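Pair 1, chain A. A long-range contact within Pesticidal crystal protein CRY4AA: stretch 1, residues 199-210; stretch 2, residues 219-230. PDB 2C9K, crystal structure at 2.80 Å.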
# COMPACT_ATOMS: atom_id res chain seq x y z
N THR A 199 0.03 -12.86 -8.98
CA THR A 199 -0.79 -13.83 -9.71
C THR A 199 -1.85 -14.42 -8.78
O THR A 199 -3.05 -14.37 -9.07
CB THR A 199 0.07 -15.01 -10.26
OG1 THR A 199 0.83 -14.57 -11.38
CG2 THR A 199 -0.82 -16.16 -10.68
N THR A 200 -1.39 -14.98 -7.67
CA THR A 200 -2.26 -15.61 -6.69
C THR A 200 -3.27 -14.62 -6.13
O THR A 200 -4.44 -14.97 -5.92
CB THR A 200 -1.43 -16.21 -5.54
OG1 THR A 200 -0.44 -17.08 -6.10
CG2 THR A 200 -2.32 -17.01 -4.59
N TYR A 201 -2.81 -13.40 -5.89
CA TYR A 201 -3.66 -12.35 -5.37
C TYR A 201 -4.84 -12.13 -6.31
O TYR A 201 -5.97 -11.91 -5.87
CB TYR A 201 -2.88 -11.03 -5.22
CG TYR A 201 -3.80 -9.85 -4.97
CD1 TYR A 201 -4.63 -9.83 -3.85
CD2 TYR A 201 -3.90 -8.81 -5.89
CE1 TYR A 201 -5.55 -8.81 -3.66
CE2 TYR A 201 -4.81 -7.79 -5.72
CZ TYR A 201 -5.64 -7.79 -4.61
OH TYR A 201 -6.57 -6.79 -4.43
N LYS A 202 -4.58 -12.18 -7.61
CA LYS A 202 -5.64 -11.98 -8.59
C LYS A 202 -6.53 -13.22 -8.75
O LYS A 202 -7.70 -13.11 -9.13
CB LYS A 202 -5.05 -11.53 -9.93
CG LYS A 202 -4.37 -10.18 -9.81
CD LYS A 202 -3.88 -9.64 -11.13
CE LYS A 202 -3.30 -8.22 -10.93
NZ LYS A 202 -2.78 -7.58 -12.18
N LYS A 203 -5.99 -14.40 -8.44
CA LYS A 203 -6.79 -15.61 -8.55
C LYS A 203 -7.88 -15.53 -7.50
O LYS A 203 -8.99 -16.02 -7.72
CB LYS A 203 -5.94 -16.86 -8.32
CG LYS A 203 -5.17 -17.30 -9.54
CD LYS A 203 -4.52 -18.66 -9.34
CE LYS A 203 -3.80 -19.11 -10.61
NZ LYS A 203 -3.06 -20.39 -10.42
N GLY A 204 -7.54 -14.93 -6.37
CA GLY A 204 -8.50 -14.78 -5.28
C GLY A 204 -9.53 -13.73 -5.63
O GLY A 204 -10.73 -13.91 -5.43
N LEU A 205 -9.04 -12.61 -6.17
CA LEU A 205 -9.89 -11.50 -6.57
C LEU A 205 -10.89 -12.03 -7.58
O LEU A 205 -12.07 -11.69 -7.54
CB LEU A 205 -9.03 -10.39 -7.20
CG LEU A 205 -9.26 -8.94 -6.76
CD1 LEU A 205 -9.34 -8.84 -5.25
CD2 LEU A 205 -8.13 -8.08 -7.27
N ASN A 206 -10.42 -12.88 -8.48
CA ASN A 206 -11.27 -13.46 -9.51
C ASN A 206 -12.18 -14.55 -8.96
O ASN A 206 -13.26 -14.79 -9.48
CB ASN A 206 -10.41 -14.01 -10.65
CG ASN A 206 -11.23 -14.79 -11.65
OD1 ASN A 206 -11.39 -16.01 -11.53
ND2 ASN A 206 -11.76 -14.09 -12.65
N LEU A 207 -11.74 -15.21 -7.90
CA LEU A 207 -12.56 -16.24 -7.28
C LEU A 207 -13.82 -15.55 -6.76
O LEU A 207 -14.94 -15.91 -7.11
CB LEU A 207 -11.81 -16.90 -6.12
CG LEU A 207 -12.62 -17.88 -5.27
CD1 LEU A 207 -13.11 -19.02 -6.15
CD2 LEU A 207 -11.77 -18.40 -4.12
N ILE A 208 -13.63 -14.54 -5.92
CA ILE A 208 -14.75 -13.81 -5.35
C ILE A 208 -15.65 -13.22 -6.42
O ILE A 208 -16.86 -13.40 -6.39
CB ILE A 208 -14.26 -12.67 -4.43
CG1 ILE A 208 -13.46 -13.26 -3.26
CG2 ILE A 208 -15.45 -11.87 -3.92
CD1 ILE A 208 -12.94 -12.24 -2.29
N LYS A 209 -15.05 -12.52 -7.38
CA LYS A 209 -15.81 -11.86 -8.45
C LYS A 209 -16.48 -12.85 -9.38
O LYS A 209 -17.20 -12.46 -10.30
CB LYS A 209 -14.87 -10.96 -9.25
CG LYS A 209 -15.57 -9.96 -10.15
CD LYS A 209 -14.55 -9.06 -10.83
CE LYS A 209 -15.20 -8.00 -11.69
NZ LYS A 209 -14.17 -7.11 -12.31
N THR A 210 -16.26 -14.13 -9.12
CA THR A 210 -16.83 -15.19 -9.95
C THR A 210 -17.85 -16.04 -9.20
O THR A 210 -18.68 -16.70 -9.81
CB THR A 210 -15.68 -16.09 -10.49
OG1 THR A 210 -15.32 -15.65 -11.80
CG2 THR A 210 -16.08 -17.55 -10.49
N ASN A 219 -25.99 -12.63 -6.53
CA ASN A 219 -25.14 -11.53 -6.97
C ASN A 219 -23.70 -11.73 -6.54
O ASN A 219 -23.43 -12.46 -5.58
CB ASN A 219 -25.68 -10.19 -6.44
CG ASN A 219 -25.10 -9.00 -7.20
OD1 ASN A 219 -24.42 -9.17 -8.21
ND2 ASN A 219 -25.39 -7.80 -6.72
N ILE A 220 -22.77 -11.11 -7.27
CA ILE A 220 -21.37 -11.18 -6.90
C ILE A 220 -21.36 -10.29 -5.67
O ILE A 220 -22.07 -9.29 -5.64
CB ILE A 220 -20.46 -10.53 -7.96
CG1 ILE A 220 -20.65 -11.24 -9.30
CG2 ILE A 220 -19.00 -10.59 -7.51
CD1 ILE A 220 -20.29 -12.72 -9.27
N ASN A 221 -20.57 -10.65 -4.65
CA ASN A 221 -20.53 -9.83 -3.44
C ASN A 221 -19.36 -8.84 -3.43
O ASN A 221 -18.22 -9.20 -3.13
CB ASN A 221 -20.45 -10.70 -2.20
CG ASN A 221 -20.67 -9.91 -0.93
OD1 ASN A 221 -20.12 -8.83 -0.76
ND2 ASN A 221 -21.49 -10.45 -0.04
N TRP A 222 -19.67 -7.57 -3.73
CA TRP A 222 -18.67 -6.51 -3.76
C TRP A 222 -17.95 -6.24 -2.43
O TRP A 222 -16.75 -5.96 -2.42
CB TRP A 222 -19.31 -5.20 -4.24
CG TRP A 222 -18.37 -4.05 -4.23
CD1 TRP A 222 -17.49 -3.69 -5.21
CD2 TRP A 222 -18.16 -3.14 -3.15
NE1 TRP A 222 -16.75 -2.62 -4.80
CE2 TRP A 222 -17.14 -2.26 -3.54
CE3 TRP A 222 -18.74 -3.00 -1.88
CZ2 TRP A 222 -16.68 -1.24 -2.71
CZ3 TRP A 222 -18.28 -1.98 -1.06
CH2 TRP A 222 -17.26 -1.12 -1.48
N ASN A 223 -18.67 -6.31 -1.31
CA ASN A 223 -18.05 -6.06 -0.01
C ASN A 223 -17.00 -7.12 0.30
O ASN A 223 -15.98 -6.85 0.92
CB ASN A 223 -19.10 -6.04 1.11
CG ASN A 223 -18.56 -5.43 2.39
OD1 ASN A 223 -19.19 -5.50 3.44
ND2 ASN A 223 -17.39 -4.80 2.31
N THR A 224 -17.27 -8.34 -0.14
CA THR A 224 -16.35 -9.44 0.08
C THR A 224 -15.10 -9.19 -0.76
O THR A 224 -13.98 -9.40 -0.33
CB THR A 224 -17.00 -10.78 -0.31
OG1 THR A 224 -18.12 -11.03 0.56
CG2 THR A 224 -16.00 -11.91 -0.22
N TYR A 225 -15.34 -8.71 -1.97
CA TYR A 225 -14.28 -8.41 -2.91
C TYR A 225 -13.42 -7.32 -2.30
O TYR A 225 -12.19 -7.40 -2.28
CB TYR A 225 -14.91 -7.92 -4.23
CG TYR A 225 -13.92 -7.59 -5.32
CD1 TYR A 225 -13.57 -8.53 -6.28
CD2 TYR A 225 -13.30 -6.35 -5.36
CE1 TYR A 225 -12.63 -8.24 -7.26
CE2 TYR A 225 -12.36 -6.06 -6.33
CZ TYR A 225 -12.03 -7.00 -7.28
OH TYR A 225 -11.12 -6.68 -8.25
N ASN A 226 -14.07 -6.29 -1.77
CA ASN A 226 -13.36 -5.18 -1.18
C ASN A 226 -12.58 -5.55 0.09
O ASN A 226 -11.47 -5.07 0.30
CB ASN A 226 -14.34 -4.04 -0.89
CG ASN A 226 -13.66 -2.80 -0.38
OD1 ASN A 226 -12.94 -2.13 -1.11
ND2 ASN A 226 -13.88 -2.49 0.90
N THR A 227 -13.16 -6.39 0.93
CA THR A 227 -12.49 -6.79 2.17
C THR A 227 -11.21 -7.55 1.85
O THR A 227 -10.14 -7.27 2.39
CB THR A 227 -13.41 -7.67 3.05
OG1 THR A 227 -14.59 -6.94 3.38
CG2 THR A 227 -12.70 -8.06 4.33
N TYR A 228 -11.33 -8.52 0.95
CA TYR A 228 -10.18 -9.32 0.56
C TYR A 228 -9.04 -8.44 0.03
O TYR A 228 -7.86 -8.75 0.24
CB TYR A 228 -10.61 -10.32 -0.51
CG TYR A 228 -9.46 -11.11 -1.06
CD1 TYR A 228 -8.85 -12.11 -0.31
CD2 TYR A 228 -8.98 -10.85 -2.34
CE1 TYR A 228 -7.79 -12.84 -0.83
CE2 TYR A 228 -7.92 -11.57 -2.86
CZ TYR A 228 -7.33 -12.56 -2.11
OH TYR A 228 -6.29 -13.28 -2.67
N ARG A 229 -9.41 -7.36 -0.65
CA ARG A 229 -8.45 -6.42 -1.23
C ARG A 229 -7.75 -5.60 -0.15
O ARG A 229 -6.54 -5.40 -0.18
CB ARG A 229 -9.17 -5.48 -2.21
CG ARG A 229 -8.30 -4.36 -2.78
CD ARG A 229 -9.01 -3.62 -3.91
NE ARG A 229 -10.26 -3.00 -3.48
CZ ARG A 229 -11.19 -2.56 -4.31
NH1 ARG A 229 -11.01 -2.67 -5.62
NH2 ARG A 229 -12.30 -2.03 -3.84
N THR A 230 -8.53 -5.13 0.81
CA THR A 230 -7.98 -4.34 1.89
C THR A 230 -7.05 -5.17 2.76
O THR A 230 -5.96 -4.72 3.12
CB THR A 230 -9.10 -3.76 2.75
OG1 THR A 230 -9.92 -2.91 1.93
CG2 THR A 230 -8.53 -2.97 3.91
O HOH W 1 -19.01 -12.68 -5.27

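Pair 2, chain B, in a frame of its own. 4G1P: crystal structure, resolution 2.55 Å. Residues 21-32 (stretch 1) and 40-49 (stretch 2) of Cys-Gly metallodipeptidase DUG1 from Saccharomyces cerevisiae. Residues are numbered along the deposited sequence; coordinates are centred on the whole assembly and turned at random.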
# COMPACT_ATOMS: atom_id res chain seq x y z
N SER B 21 22.11 26.62 -11.47
CA SER B 21 21.29 26.49 -12.64
C SER B 21 21.35 25.06 -13.16
O SER B 21 20.33 24.42 -13.42
CB SER B 21 21.75 27.48 -13.70
OG SER B 21 20.98 27.34 -14.87
N ARG B 22 22.57 24.55 -13.30
CA ARG B 22 22.77 23.19 -13.76
C ARG B 22 22.03 22.21 -12.85
O ARG B 22 21.36 21.30 -13.32
CB ARG B 22 24.25 22.87 -13.83
CG ARG B 22 24.55 21.40 -13.93
CD ARG B 22 26.04 21.15 -13.92
NE ARG B 22 26.64 21.47 -15.21
CZ ARG B 22 27.90 21.86 -15.38
NH1 ARG B 22 28.72 21.97 -14.34
NH2 ARG B 22 28.34 22.12 -16.60
N LEU B 23 22.14 22.42 -11.54
CA LEU B 23 21.55 21.51 -10.58
C LEU B 23 20.02 21.59 -10.61
O LEU B 23 19.33 20.62 -10.34
CB LEU B 23 22.10 21.78 -9.19
CG LEU B 23 21.59 20.91 -8.05
CD1 LEU B 23 21.89 19.45 -8.32
CD2 LEU B 23 22.20 21.35 -6.74
N THR B 24 19.48 22.75 -10.96
CA THR B 24 18.04 22.90 -11.00
C THR B 24 17.44 22.09 -12.14
O THR B 24 16.42 21.43 -11.95
CB THR B 24 17.61 24.37 -11.18
OG1 THR B 24 18.15 25.16 -10.11
CG2 THR B 24 16.11 24.47 -11.19
N LYS B 25 18.07 22.16 -13.31
CA LYS B 25 17.57 21.46 -14.49
C LYS B 25 17.55 19.97 -14.26
O LYS B 25 16.57 19.29 -14.57
CB LYS B 25 18.43 21.77 -15.71
CG LYS B 25 18.19 23.14 -16.30
CD LYS B 25 19.33 23.57 -17.22
CE LYS B 25 19.12 24.98 -17.72
NZ LYS B 25 18.39 25.76 -16.68
N ALA B 26 18.65 19.47 -13.70
CA ALA B 26 18.82 18.06 -13.38
C ALA B 26 17.74 17.55 -12.43
O ALA B 26 17.11 16.52 -12.67
CB ALA B 26 20.20 17.84 -12.78
N ILE B 27 17.54 18.28 -11.34
CA ILE B 27 16.59 17.90 -10.32
C ILE B 27 15.16 17.90 -10.89
O ILE B 27 14.29 17.18 -10.42
CB ILE B 27 16.74 18.84 -9.10
CG1 ILE B 27 18.08 18.60 -8.41
CG2 ILE B 27 15.60 18.69 -8.11
CD1 ILE B 27 18.31 17.16 -8.02
N GLN B 28 14.93 18.69 -11.94
CA GLN B 28 13.59 18.82 -12.50
C GLN B 28 13.18 17.63 -13.35
O GLN B 28 12.00 17.38 -13.54
CB GLN B 28 13.45 20.09 -13.33
CG GLN B 28 12.43 21.04 -12.79
CD GLN B 28 12.85 22.50 -13.00
OE1 GLN B 28 12.84 23.32 -12.05
NE2 GLN B 28 13.22 22.83 -14.25
N ILE B 29 14.15 16.89 -13.87
CA ILE B 29 13.83 15.69 -14.61
C ILE B 29 13.72 14.54 -13.61
O ILE B 29 14.72 14.11 -13.03
CB ILE B 29 14.92 15.38 -15.62
CG1 ILE B 29 15.28 16.63 -16.40
CG2 ILE B 29 14.48 14.25 -16.52
CD1 ILE B 29 16.51 16.48 -17.25
N PRO B 30 12.50 14.03 -13.41
CA PRO B 30 12.28 13.02 -12.37
C PRO B 30 12.71 11.61 -12.78
O PRO B 30 11.86 10.76 -13.02
CB PRO B 30 10.76 13.07 -12.16
CG PRO B 30 10.23 13.50 -13.47
CD PRO B 30 11.24 14.43 -14.07
N ALA B 31 14.02 11.37 -12.83
CA ALA B 31 14.59 10.07 -13.17
C ALA B 31 14.31 9.02 -12.09
O ALA B 31 15.24 8.52 -11.44
CB ALA B 31 16.09 10.20 -13.37
N VAL B 32 13.05 8.68 -11.88
CA VAL B 32 12.69 7.67 -10.91
C VAL B 32 12.80 6.29 -11.56
O VAL B 32 11.91 5.86 -12.29
CB VAL B 32 11.28 7.89 -10.41
CG1 VAL B 32 10.89 6.84 -9.36
CG2 VAL B 32 11.14 9.31 -9.86
N SER B 40 11.25 7.12 -19.33
CA SER B 40 11.64 8.10 -20.34
C SER B 40 12.30 9.32 -19.70
O SER B 40 13.23 9.89 -20.26
CB SER B 40 10.44 8.52 -21.19
OG SER B 40 9.63 9.44 -20.49
N LYS B 41 11.81 9.71 -18.53
CA LYS B 41 12.45 10.77 -17.77
C LYS B 41 13.88 10.40 -17.42
O LYS B 41 14.80 11.23 -17.52
CB LYS B 41 11.66 11.07 -16.50
CG LYS B 41 10.27 11.61 -16.78
CD LYS B 41 10.34 12.78 -17.75
CE LYS B 41 8.97 13.39 -18.01
NZ LYS B 41 9.00 14.41 -19.10
N VAL B 42 14.07 9.15 -17.01
CA VAL B 42 15.41 8.69 -16.67
C VAL B 42 16.35 8.85 -17.85
O VAL B 42 17.49 9.28 -17.68
CB VAL B 42 15.44 7.23 -16.16
CG1 VAL B 42 16.82 6.89 -15.65
CG2 VAL B 42 14.45 7.06 -15.05
N PHE B 43 15.87 8.56 -19.06
CA PHE B 43 16.71 8.73 -20.24
C PHE B 43 17.03 10.20 -20.48
O PHE B 43 18.16 10.54 -20.85
CB PHE B 43 16.05 8.14 -21.49
CG PHE B 43 15.74 6.68 -21.37
CD1 PHE B 43 16.59 5.83 -20.66
CD2 PHE B 43 14.60 6.15 -21.96
CE1 PHE B 43 16.30 4.48 -20.56
CE2 PHE B 43 14.30 4.80 -21.86
CZ PHE B 43 15.14 3.96 -21.16
N ASP B 44 16.05 11.08 -20.25
CA ASP B 44 16.28 12.52 -20.44
C ASP B 44 17.33 13.03 -19.47
O ASP B 44 18.13 13.90 -19.81
CB ASP B 44 15.01 13.33 -20.24
CG ASP B 44 13.93 13.00 -21.26
OD1 ASP B 44 14.25 12.38 -22.29
OD2 ASP B 44 12.77 13.38 -21.02
N LYS B 45 17.30 12.48 -18.26
CA LYS B 45 18.25 12.83 -17.23
C LYS B 45 19.65 12.44 -17.69
O LYS B 45 20.57 13.25 -17.62
CB LYS B 45 17.88 12.12 -15.93
CG LYS B 45 18.78 12.38 -14.74
CD LYS B 45 18.47 13.70 -14.08
CE LYS B 45 19.35 13.95 -12.86
NZ LYS B 45 18.85 13.32 -11.62
N ALA B 46 19.79 11.22 -18.20
CA ALA B 46 21.08 10.75 -18.71
C ALA B 46 21.54 11.62 -19.86
O ALA B 46 22.72 11.93 -20.00
CB ALA B 46 20.99 9.30 -19.17
N LYS B 47 20.58 12.02 -20.69
CA LYS B 47 20.88 12.81 -21.85
C LYS B 47 21.37 14.17 -21.39
O LYS B 47 22.38 14.67 -21.89
CB LYS B 47 19.63 12.95 -22.75
CG LYS B 47 19.93 13.45 -24.15
CD LYS B 47 18.69 14.02 -24.81
CE LYS B 47 18.17 15.26 -24.07
NZ LYS B 47 16.77 15.63 -24.45
N PHE B 48 20.67 14.74 -20.42
CA PHE B 48 21.03 16.04 -19.88
C PHE B 48 22.45 16.03 -19.33
O PHE B 48 23.22 16.95 -19.57
CB PHE B 48 20.07 16.46 -18.78
CG PHE B 48 20.52 17.68 -18.03
CD1 PHE B 48 20.49 18.93 -18.62
CD2 PHE B 48 20.97 17.58 -16.72
CE1 PHE B 48 20.91 20.07 -17.93
CE2 PHE B 48 21.39 18.71 -16.02
CZ PHE B 48 21.36 19.96 -16.63
N ILE B 49 22.79 15.00 -18.58
CA ILE B 49 24.11 14.89 -18.00
C ILE B 49 25.19 14.78 -19.07
O ILE B 49 26.18 15.51 -19.03
CB ILE B 49 24.19 13.73 -16.99
CG1 ILE B 49 23.38 14.10 -15.76
CG2 ILE B 49 25.63 13.43 -16.58
CD1 ILE B 49 23.27 13.02 -14.77
O HOH W 2 16.17 13.57 -10.98

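The sharpest difference lies at one matched position, G204(A) in pair 1 and K25(B) in pair 2. In pair 1 the aromatic Y228(A) reaches across to the first helix and leaves no room there: an ideal CB on G204(A) would sit 2.3 Å from Y228(A) OH, a clash, whereas the G204(A) CA rests 3.7 Å from that OH. In pair 2 the matched aromatic is F48(B), which has no hydroxyl, and K25(B) can keep a side chain: its CB lies 3.6 Å from F48(B) CZ, while the end of the lysine leads away.

The frame behind this exchange is the same. Fourteen central residues superpose with an RMSD of 0.5 Å, and each pair sets two helices nearly antiparallel, at 165° in pair 1 and 160° in pair 2, with closest axis approaches of 9.5 and 9.8 Å.

The best-conserved solution is the isoleucine, I208(A) matching I29(B), with side-chain centres 0.3 Å apart. Both use the m, t rotamer and point toward the opposing helix. I208(A) CD1 meets Y228(A) CB at 3.5 Å; I29(B) CD1 meets F48(B) CB at 3.9 Å. A branched aliphatic here packs against the base of the aromatic, whose chi1 is t in both pairs.

Around that constant, the neighbours differ. L205(A) fills its position by laying CD1 over one face of the Y225(A) ring, 4.1 Å from the centroid, and L205(A) CD1 also lies 3.6 Å from Y228(A) CD2. Its match, A26(B), is smaller, yet its CB still reaches F48(B) CE2 at 3.6 Å. Across from it, K45(B) matches Y225(A) and packs with its aliphatic stem: K45(B) CE lies 4.0 Å from A26(B) CB, and K45(B) CB 3.7 Å from A31(B) CB. The charged end is served by a water that accepts from K45(B) NZ at 2.8 Å and donates to I29(B) O at 2.6 Å. Pair 1 also hydrates this isoleucine carbonyl, but its water donates to I208(A) O at 2.5 Å and accepts from the backbone N221(A) N at 2.6 Å.

Y201(A), matched by R22(B), adds a third aromatic ring to pair 1. Its ring runs nearly parallel to that of Y228(A), but the two are slid apart, with centroids 5.7 Å distant and little overlap. The closest approach of R22(B) is through its backbone O, 3.6 Å from F48(B) CZ at the ring edge.

The rule to read is that the isoleucine and the aromatic's base stay fixed, while at the ring's far end pair 1, with a tyrosine hydroxyl, has a glycine, and pair 2, without one, has a lysine whose end leads away.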